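Local coordinates for protein MJ1225 (PDB 3KH5) that binds AMP and ADP, largely at its CBS motifs, and is probably an archaeal counterpart of the gamma subunit of AMP-activated protein kinase, at residues Ile200-Gly204 and Ser205-Phe209; Thr221-Arg224 and Met225-Met229; Thr21-Arg24 and Lys25-Thr29; Pro258-Asp261 and Glu262-Ile266. All blocks are in the same frame, centred on the assembly; numbering follows the deposited sequence.

Contact 1 of 4, residues Ile200-Gly204 and Ser205-Phe209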
# COMPACT_ATOMS: atom_id res chain seq x y z
N ILE A 200 3.23 -7.64 -6.37
CA ILE A 200 2.10 -7.88 -7.30
C ILE A 200 2.56 -7.92 -8.76
O ILE A 200 2.10 -8.76 -9.55
CB ILE A 200 1.00 -6.77 -7.27
CG1 ILE A 200 0.65 -6.32 -5.83
CG2 ILE A 200 -0.29 -7.25 -7.99
CD1 ILE A 200 0.04 -7.41 -4.97
N LYS A 201 3.44 -6.98 -9.11
CA LYS A 201 3.97 -6.88 -10.47
C LYS A 201 4.76 -8.12 -10.84
O LYS A 201 4.70 -8.58 -11.99
CB LYS A 201 4.87 -5.65 -10.60
CG LYS A 201 4.13 -4.31 -10.62
CD LYS A 201 5.14 -3.17 -10.63
CE LYS A 201 4.50 -1.86 -11.05
NZ LYS A 201 5.48 -0.73 -10.98
N LEU A 202 5.49 -8.67 -9.88
CA LEU A 202 6.22 -9.92 -10.08
C LEU A 202 5.25 -11.05 -10.44
O LEU A 202 5.54 -11.84 -11.34
CB LEU A 202 7.05 -10.29 -8.84
CG LEU A 202 7.97 -11.51 -8.98
CD1 LEU A 202 8.98 -11.34 -10.11
CD2 LEU A 202 8.69 -11.78 -7.67
N LEU A 203 4.11 -11.11 -9.76
CA LEU A 203 3.09 -12.13 -10.01
C LEU A 203 2.53 -12.09 -11.42
O LEU A 203 2.31 -13.14 -12.03
CB LEU A 203 1.95 -12.01 -9.00
CG LEU A 203 2.20 -12.62 -7.61
CD1 LEU A 203 0.94 -12.50 -6.78
CD2 LEU A 203 2.64 -14.08 -7.71
N GLY A 204 2.31 -10.88 -11.93
CA GLY A 204 1.82 -10.71 -13.30
C GLY A 204 2.91 -10.64 -14.35
O GLY A 204 2.72 -10.02 -15.39
N SER A 205 4.06 -11.27 -14.09
CA SER A 205 5.15 -11.28 -15.07
C SER A 205 5.14 -12.56 -15.92
O SER A 205 4.51 -13.55 -15.55
CB SER A 205 6.51 -11.09 -14.39
OG SER A 205 6.87 -12.21 -13.62
N ASP A 206 5.83 -12.50 -17.05
CA ASP A 206 6.09 -13.68 -17.87
C ASP A 206 6.89 -14.68 -17.05
O ASP A 206 6.53 -15.85 -16.96
CB ASP A 206 6.86 -13.33 -19.15
CG ASP A 206 6.00 -12.61 -20.18
OD1 ASP A 206 4.76 -12.83 -20.20
OD2 ASP A 206 6.56 -11.84 -20.98
N TRP A 207 7.97 -14.18 -16.45
CA TRP A 207 8.85 -15.00 -15.61
C TRP A 207 8.06 -15.80 -14.57
O TRP A 207 8.37 -16.96 -14.31
CB TRP A 207 9.92 -14.14 -14.93
CG TRP A 207 10.87 -14.98 -14.14
CD1 TRP A 207 11.97 -15.63 -14.60
CD2 TRP A 207 10.77 -15.29 -12.74
NE1 TRP A 207 12.58 -16.32 -13.59
CE2 TRP A 207 11.86 -16.13 -12.43
CE3 TRP A 207 9.88 -14.94 -11.73
CZ2 TRP A 207 12.09 -16.63 -11.15
CZ3 TRP A 207 10.10 -15.43 -10.45
CH2 TRP A 207 11.19 -16.27 -10.17
N ALA A 208 7.03 -15.18 -14.00
CA ALA A 208 6.21 -15.81 -12.96
C ALA A 208 5.24 -16.86 -13.48
O ALA A 208 5.21 -17.97 -12.96
CB ALA A 208 5.47 -14.76 -12.14
N PHE A 209 4.44 -16.52 -14.50
CA PHE A 209 3.44 -17.47 -15.03
C PHE A 209 4.12 -18.72 -15.58
O PHE A 209 3.56 -19.82 -15.50
CB PHE A 209 2.53 -16.83 -16.09
CG PHE A 209 1.23 -17.58 -16.32
CD1 PHE A 209 0.34 -17.80 -15.26
CD2 PHE A 209 0.88 -18.03 -17.59
CE1 PHE A 209 -0.86 -18.48 -15.47
CE2 PHE A 209 -0.32 -18.71 -17.81
CZ PHE A 209 -1.20 -18.93 -16.74
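A serine N-cap at the junction of two consecutive helices, 196-203 and 206-213, joins the carbonyl of L202 to the hydroxyl of S205. S205 OG donates to L202 O at 2.7 Å, tilted 15° from the carbonyl plane, and accepts from A208 N at 3.0 Å. One hydroxyl therefore ties the last turn of the first helix to the first turn of the second. Its torsion explains the double role: OG stands between the backbone N and the carbonyl carbon (chi1 69°), where it can face both partners. L202 O takes a second bond from S205 N at 3.2 Å, but that donor lies well above the carbonyl plane, 63° out of it. Two donors thus grip this one oxygen, while G204, the first residue to leave helical geometry, makes the break. A208 turns its methyl toward the same carbonyl. On the flank, L202 CD1 meets W207 CE3 at 4.0 Å, the leucine branch coming to the indole obliquely; both side chains leave with CG anti to the backbone N, and their ends converge across the turn. The indole also meets the ring of H211, and it packs on V223. K201, one turn before the break, touches bound AMP. S205 is thus the N-cap of helix 206-213 directly after the end of helix 196-203, within the third CBS range.

Contact 2 of 4, residues Thr221-Arg224 and Met225-Met229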
# COMPACT_ATOMS: atom_id res chain seq x y z
N THR A 221 8.67 -16.91 -4.40
CA THR A 221 8.99 -16.35 -3.09
C THR A 221 10.45 -16.52 -2.65
O THR A 221 10.86 -15.92 -1.66
CB THR A 221 8.04 -16.86 -1.97
OG1 THR A 221 8.12 -18.29 -1.88
CG2 THR A 221 6.60 -16.42 -2.24
N ASN A 222 11.22 -17.31 -3.39
CA ASN A 222 12.65 -17.44 -3.11
C ASN A 222 13.51 -16.34 -3.76
O ASN A 222 14.69 -16.18 -3.41
CB ASN A 222 13.17 -18.84 -3.47
CG ASN A 222 12.81 -19.89 -2.42
OD1 ASN A 222 12.84 -19.63 -1.22
ND2 ASN A 222 12.46 -21.09 -2.89
N VAL A 223 12.91 -15.59 -4.69
CA VAL A 223 13.58 -14.49 -5.39
C VAL A 223 14.14 -13.49 -4.39
O VAL A 223 13.49 -13.20 -3.39
CB VAL A 223 12.60 -13.76 -6.36
CG1 VAL A 223 13.26 -12.57 -7.04
CG2 VAL A 223 12.09 -14.72 -7.40
N ARG A 224 15.34 -12.97 -4.66
CA ARG A 224 15.98 -12.02 -3.76
C ARG A 224 15.71 -10.59 -4.21
O ARG A 224 15.51 -10.33 -5.40
CB ARG A 224 17.49 -12.29 -3.67
CG ARG A 224 17.80 -13.70 -3.18
CD ARG A 224 19.28 -13.93 -2.99
NE ARG A 224 19.53 -15.31 -2.55
CZ ARG A 224 19.77 -15.68 -1.29
NH1 ARG A 224 19.83 -14.78 -0.32
NH2 ARG A 224 19.98 -16.96 -1.01
N MET A 225 15.71 -9.67 -3.25
CA MET A 225 15.38 -8.26 -3.48
C MET A 225 16.15 -7.60 -4.62
O MET A 225 15.58 -6.84 -5.40
CB MET A 225 15.53 -7.44 -2.20
CG MET A 225 14.53 -7.78 -1.10
SD MET A 225 12.81 -7.78 -1.65
CE MET A 225 12.61 -9.46 -2.26
N GLU A 226 17.44 -7.92 -4.72
CA GLU A 226 18.29 -7.37 -5.78
C GLU A 226 17.70 -7.59 -7.17
O GLU A 226 17.92 -6.78 -8.07
CB GLU A 226 19.69 -7.98 -5.70
CG GLU A 226 19.75 -9.47 -6.01
CD GLU A 226 21.10 -10.10 -5.72
OE1 GLU A 226 21.21 -11.33 -5.89
OE2 GLU A 226 22.03 -9.38 -5.31
N GLU A 227 16.95 -8.68 -7.34
CA GLU A 227 16.40 -9.02 -8.64
C GLU A 227 15.23 -8.13 -9.04
O GLU A 227 15.01 -7.88 -10.23
CB GLU A 227 15.94 -10.48 -8.67
CG GLU A 227 17.07 -11.49 -8.47
CD GLU A 227 18.17 -11.34 -9.50
OE1 GLU A 227 19.35 -11.55 -9.15
OE2 GLU A 227 17.87 -11.00 -10.67
N ILE A 228 14.49 -7.65 -8.04
CA ILE A 228 13.23 -6.96 -8.30
C ILE A 228 13.11 -5.55 -7.73
O ILE A 228 12.20 -4.81 -8.10
CB ILE A 228 12.00 -7.83 -7.88
CG1 ILE A 228 12.06 -8.20 -6.39
CG2 ILE A 228 11.89 -9.08 -8.76
CD1 ILE A 228 10.72 -8.62 -5.79
N MET A 229 14.04 -5.18 -6.84
CA MET A 229 14.02 -3.85 -6.24
C MET A 229 14.27 -2.74 -7.26
O MET A 229 14.83 -2.96 -8.34
CB MET A 229 15.04 -3.74 -5.09
CG MET A 229 16.49 -3.64 -5.53
SD MET A 229 17.57 -3.62 -4.09
CE MET A 229 19.18 -3.43 -4.86
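Apolar contacts join V223 to the first turn that follows it. V223 points its side chain toward 225-229, and CG1 does the touching: it lies 3.8 Å from E227 CB, the two side chains crossing at about a right angle, and 4.1 Å from I228 CG2. CG1 is anti to the backbone N (chi1 177°), which carries it forward over the turn. I228 offers its CG2 branch to the valine, and its side chain also packs on F199, I194 and L202, placing this patch against helix 196-203 and strand 189-195. The M225 side chain packs on V170, F199 and I194. Separately, bends at chi2 and chi3 fold M225 back until its CE methyl lies near a carbonyl oxygen, 4.0 Å from V223 O.

The backbone supplies the polar contact. E227 N donates to R224 O at 2.9 Å with an N-H...O angle of 152°. Further on, M225 O accepts from both I228 N and M229 N, closing a short, weakly bonded helical turn. Backbone bonds of V223 with L167, M225 with E165 and E226 with P163 also hold the segment.

Charged groups stay apart: R224 NE and E226 OE1 are separated by 5.5 Å. The extended arginine instead gives NH1 to the carbonyl of G164. The chemistry implies that apolar contact and main-chain bonding, local and to 163-167, hold this turn, and that any attraction between R224 and E226 is probably no more than long-range.

Contact 3 of 4, residues Thr21-Arg24 and Lys25-Thr29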
# COMPACT_ATOMS: atom_id res chain seq x y z
N THR A 21 -15.78 -12.61 -6.29
CA THR A 21 -14.69 -12.40 -7.24
C THR A 21 -13.49 -13.19 -6.73
O THR A 21 -13.16 -13.12 -5.54
CB THR A 21 -14.34 -10.90 -7.35
OG1 THR A 21 -15.51 -10.16 -7.73
CG2 THR A 21 -13.24 -10.65 -8.37
N THR A 22 -12.84 -13.97 -7.60
CA THR A 22 -11.67 -14.75 -7.20
C THR A 22 -10.50 -13.83 -6.86
O THR A 22 -10.42 -12.71 -7.36
CB THR A 22 -11.18 -15.73 -8.30
OG1 THR A 22 -10.77 -14.99 -9.45
CG2 THR A 22 -12.28 -16.71 -8.69
N ILE A 23 -9.60 -14.32 -6.01
CA ILE A 23 -8.32 -13.65 -5.75
C ILE A 23 -7.58 -13.32 -7.06
O ILE A 23 -7.10 -12.20 -7.22
CB ILE A 23 -7.42 -14.50 -4.80
CG1 ILE A 23 -8.04 -14.56 -3.40
CG2 ILE A 23 -6.00 -13.94 -4.75
CD1 ILE A 23 -7.55 -15.72 -2.53
N ARG A 24 -7.52 -14.29 -7.99
CA ARG A 24 -6.87 -14.07 -9.30
C ARG A 24 -7.47 -12.85 -10.01
O ARG A 24 -6.73 -11.97 -10.44
CB ARG A 24 -6.93 -15.30 -10.23
CG ARG A 24 -6.17 -15.11 -11.60
CD ARG A 24 -6.30 -16.29 -12.61
NE ARG A 24 -5.71 -15.98 -13.94
CZ ARG A 24 -4.55 -16.45 -14.40
NH1 ARG A 24 -3.79 -17.25 -13.66
NH2 ARG A 24 -4.13 -16.11 -15.62
N LYS A 25 -8.80 -12.80 -10.11
CA LYS A 25 -9.50 -11.69 -10.78
C LYS A 25 -9.30 -10.36 -10.05
O LYS A 25 -9.19 -9.31 -10.69
CB LYS A 25 -10.99 -12.00 -10.94
CG LYS A 25 -11.81 -10.95 -11.72
CD LYS A 25 -11.64 -11.06 -13.23
CE LYS A 25 -12.43 -9.98 -13.98
NZ LYS A 25 -12.20 -10.04 -15.45
N ALA A 26 -9.26 -10.40 -8.72
CA ALA A 26 -8.98 -9.22 -7.90
C ALA A 26 -7.59 -8.67 -8.21
O ALA A 26 -7.41 -7.46 -8.34
CB ALA A 26 -9.12 -9.54 -6.42
N LEU A 27 -6.61 -9.57 -8.33
CA LEU A 27 -5.24 -9.20 -8.70
C LEU A 27 -5.15 -8.53 -10.06
O LEU A 27 -4.44 -7.53 -10.22
CB LEU A 27 -4.34 -10.44 -8.71
CG LEU A 27 -3.74 -10.93 -7.40
CD1 LEU A 27 -3.10 -12.29 -7.60
CD2 LEU A 27 -2.71 -9.93 -6.88
N MET A 28 -5.85 -9.10 -11.04
CA MET A 28 -5.88 -8.55 -12.40
C MET A 28 -6.51 -7.17 -12.36
O MET A 28 -6.02 -6.24 -13.01
CB MET A 28 -6.68 -9.46 -13.33
CG MET A 28 -6.02 -10.79 -13.65
SD MET A 28 -7.19 -12.04 -14.24
CE MET A 28 -7.88 -11.25 -15.70
N THR A 29 -7.59 -7.04 -11.59
CA THR A 29 -8.25 -5.76 -11.38
C THR A 29 -7.24 -4.74 -10.82
O THR A 29 -7.13 -3.62 -11.35
CB THR A 29 -9.49 -5.93 -10.48
OG1 THR A 29 -10.33 -6.97 -11.00
CG2 THR A 29 -10.30 -4.64 -10.41
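T21 lays its methyl across the base of the K25 side chain, CG2 lying 3.7 Å from K25 CG and equally close to K25 CB, while its OG1 turns away to bond Y18 N. T22 works on the same lysine through its hydroxyl: T22 OG1 accepts from K25 N at 3.0 Å with a nearly straight N-H...O angle of 162°, and it also meets K25 CB. The hydroxyl reaches this amide because chi1 of 63° sets OG1 between the backbone N and the carbonyl carbon. T22 is thus the N-cap of helix 23-33 in the first CBS motif, satisfying an amide of the opening turn that has no preceding helical carbonyl to use. The regular i to i+4 bonds begin at the cap itself, with A26 N giving to T22 O at 2.9 Å, and continue with L27 N to I23 O and M28 N to R24 O. Along one side, R24 CG is anti to its backbone N (chi1 -176°), and M28 SD, placed by chi1 and chi2, approaches it obliquely at 4.2 Å. On another side, I23 CG2 meets L27 CD1 loosely at 4.4 Å. L27 faces I200 and L203 of helix 196-203, and I23 faces F60 of helix 54-63. Further along, K25 O is gripped twice by T29, whose OG1 donates at 2.6 Å and whose N arrives from the opposite face of the carbonyl plane.

Contact 4 of 4, residues Pro258-Asp261 and Glu262-Ile266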
# COMPACT_ATOMS: atom_id res chain seq x y z
N PRO A 258 12.79 7.57 1.45
CA PRO A 258 13.88 7.36 2.41
C PRO A 258 14.62 8.67 2.61
O PRO A 258 14.83 9.41 1.65
CB PRO A 258 14.77 6.33 1.70
CG PRO A 258 13.85 5.62 0.76
CD PRO A 258 12.92 6.69 0.28
N VAL A 259 14.98 8.98 3.85
CA VAL A 259 15.76 10.18 4.16
C VAL A 259 17.22 9.77 4.27
O VAL A 259 17.57 8.88 5.06
CB VAL A 259 15.27 10.89 5.45
CG1 VAL A 259 15.94 12.24 5.62
CG2 VAL A 259 13.75 11.05 5.43
N VAL A 260 18.07 10.40 3.46
CA VAL A 260 19.47 10.01 3.39
C VAL A 260 20.47 11.15 3.58
O VAL A 260 20.16 12.34 3.43
CB VAL A 260 19.83 9.27 2.06
CG1 VAL A 260 19.00 7.99 1.90
CG2 VAL A 260 19.67 10.19 0.84
N ASP A 261 21.70 10.71 3.89
CA ASP A 261 22.91 11.51 3.91
C ASP A 261 23.32 11.85 2.49
O ASP A 261 22.78 11.29 1.53
CB ASP A 261 24.05 10.66 4.48
CG ASP A 261 24.29 10.90 5.95
OD1 ASP A 261 25.34 10.45 6.46
OD2 ASP A 261 23.44 11.55 6.61
N GLU A 262 24.31 12.73 2.36
CA GLU A 262 24.98 12.90 1.08
C GLU A 262 25.78 11.63 0.77
O GLU A 262 26.07 11.34 -0.39
CB GLU A 262 25.88 14.13 1.08
CG GLU A 262 26.17 14.71 -0.31
CD GLU A 262 25.30 15.92 -0.65
OE1 GLU A 262 24.09 15.94 -0.32
OE2 GLU A 262 25.84 16.86 -1.28
N ASN A 263 26.14 10.87 1.81
CA ASN A 263 26.80 9.57 1.62
C ASN A 263 25.83 8.40 1.54
O ASN A 263 26.24 7.24 1.44
CB ASN A 263 27.87 9.32 2.68
CG ASN A 263 29.20 9.92 2.30
OD1 ASN A 263 29.37 11.14 2.30
ND2 ASN A 263 30.17 9.06 1.98
N LEU A 264 24.54 8.73 1.57
CA LEU A 264 23.45 7.76 1.39
C LEU A 264 23.22 6.86 2.59
O LEU A 264 22.61 5.80 2.46
CB LEU A 264 23.66 6.92 0.11
CG LEU A 264 23.71 7.73 -1.18
CD1 LEU A 264 23.94 6.83 -2.38
CD2 LEU A 264 22.45 8.58 -1.37
N ARG A 265 23.71 7.29 3.74
CA ARG A 265 23.33 6.65 4.99
C ARG A 265 21.91 7.06 5.31
O ARG A 265 21.52 8.20 5.07
CB ARG A 265 24.28 7.03 6.11
CG ARG A 265 25.35 5.98 6.34
CD ARG A 265 26.71 6.59 6.61
NE ARG A 265 27.15 6.46 8.00
CZ ARG A 265 27.38 5.30 8.63
NH1 ARG A 265 27.19 4.14 8.02
NH2 ARG A 265 27.79 5.32 9.89
N ILE A 266 21.14 6.13 5.86
CA ILE A 266 19.72 6.35 6.14
C ILE A 266 19.53 7.10 7.45
O ILE A 266 20.00 6.64 8.50
CB ILE A 266 18.95 5.02 6.25
CG1 ILE A 266 19.40 4.04 5.16
CG2 ILE A 266 17.43 5.25 6.22
CD1 ILE A 266 19.14 4.52 3.75
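V260 places CG2 between its backbone N and carbonyl carbon and CG1 anti to the carbonyl carbon (chi1 -60°), and the two branches divide their partners. CG2 lies 3.9 Å from L264 CD2, these side chains running side by side and pointing the same way; CG1 lies 3.9 Å from I266 CD1, where the approach is oblique. Chi1 and chi2 of I266, both negative, bring CD1 to the valine from the facing strand. V260 and I266 are an antiparallel non-hydrogen-bonded pair, CA to CA 4.6 Å, on the two-stranded sheet of strands 256-260 and 266-271, and the intervening residues make the hairpin loop of the fourth CBS motif. Next to the pair, D261 N donates to R265 O at 2.8 Å with an N-H...O angle of 159°. L264 N adds a weak bond to D261 O at 3.1 Å, and the positive phi of L264 helps the chain reverse. D261 and R265 lie alongside each other: OD1 touches R265 CB at 3.6 Å, but the carboxylate and guanidinium planes are 58° apart and their charged atoms do not meet. R265 NH1 lies close to the like-charged R189 NH1. L190 of strand 189-195 packs on both V260 and I266, and E262 forms a salt bridge with K237.

How the contacts relate
Contact 1 touches both contact 2 and contact 3, whereas contact 4 touches none of the others and is farthest from contact 3, their centres about 38 Å apart. Two pairs make the joins: L202 CD1 lies 3.9 Å from I228 CG2 of contact 2, and F209 CE1 lies 3.7 Å from R24 NH1 of contact 3. Contacts 2 and 3 do not touch each other. Contacts 1, 3 and 4 are partly buried; contact 2 is a surface contact. Hydroxyl caps distinguish contacts 1 and 3, serine at a helix-helix break and threonine at a helix start, while contact 2 closes a short turn by main-chain bonding and contact 4, the sole beta element, pairs strands.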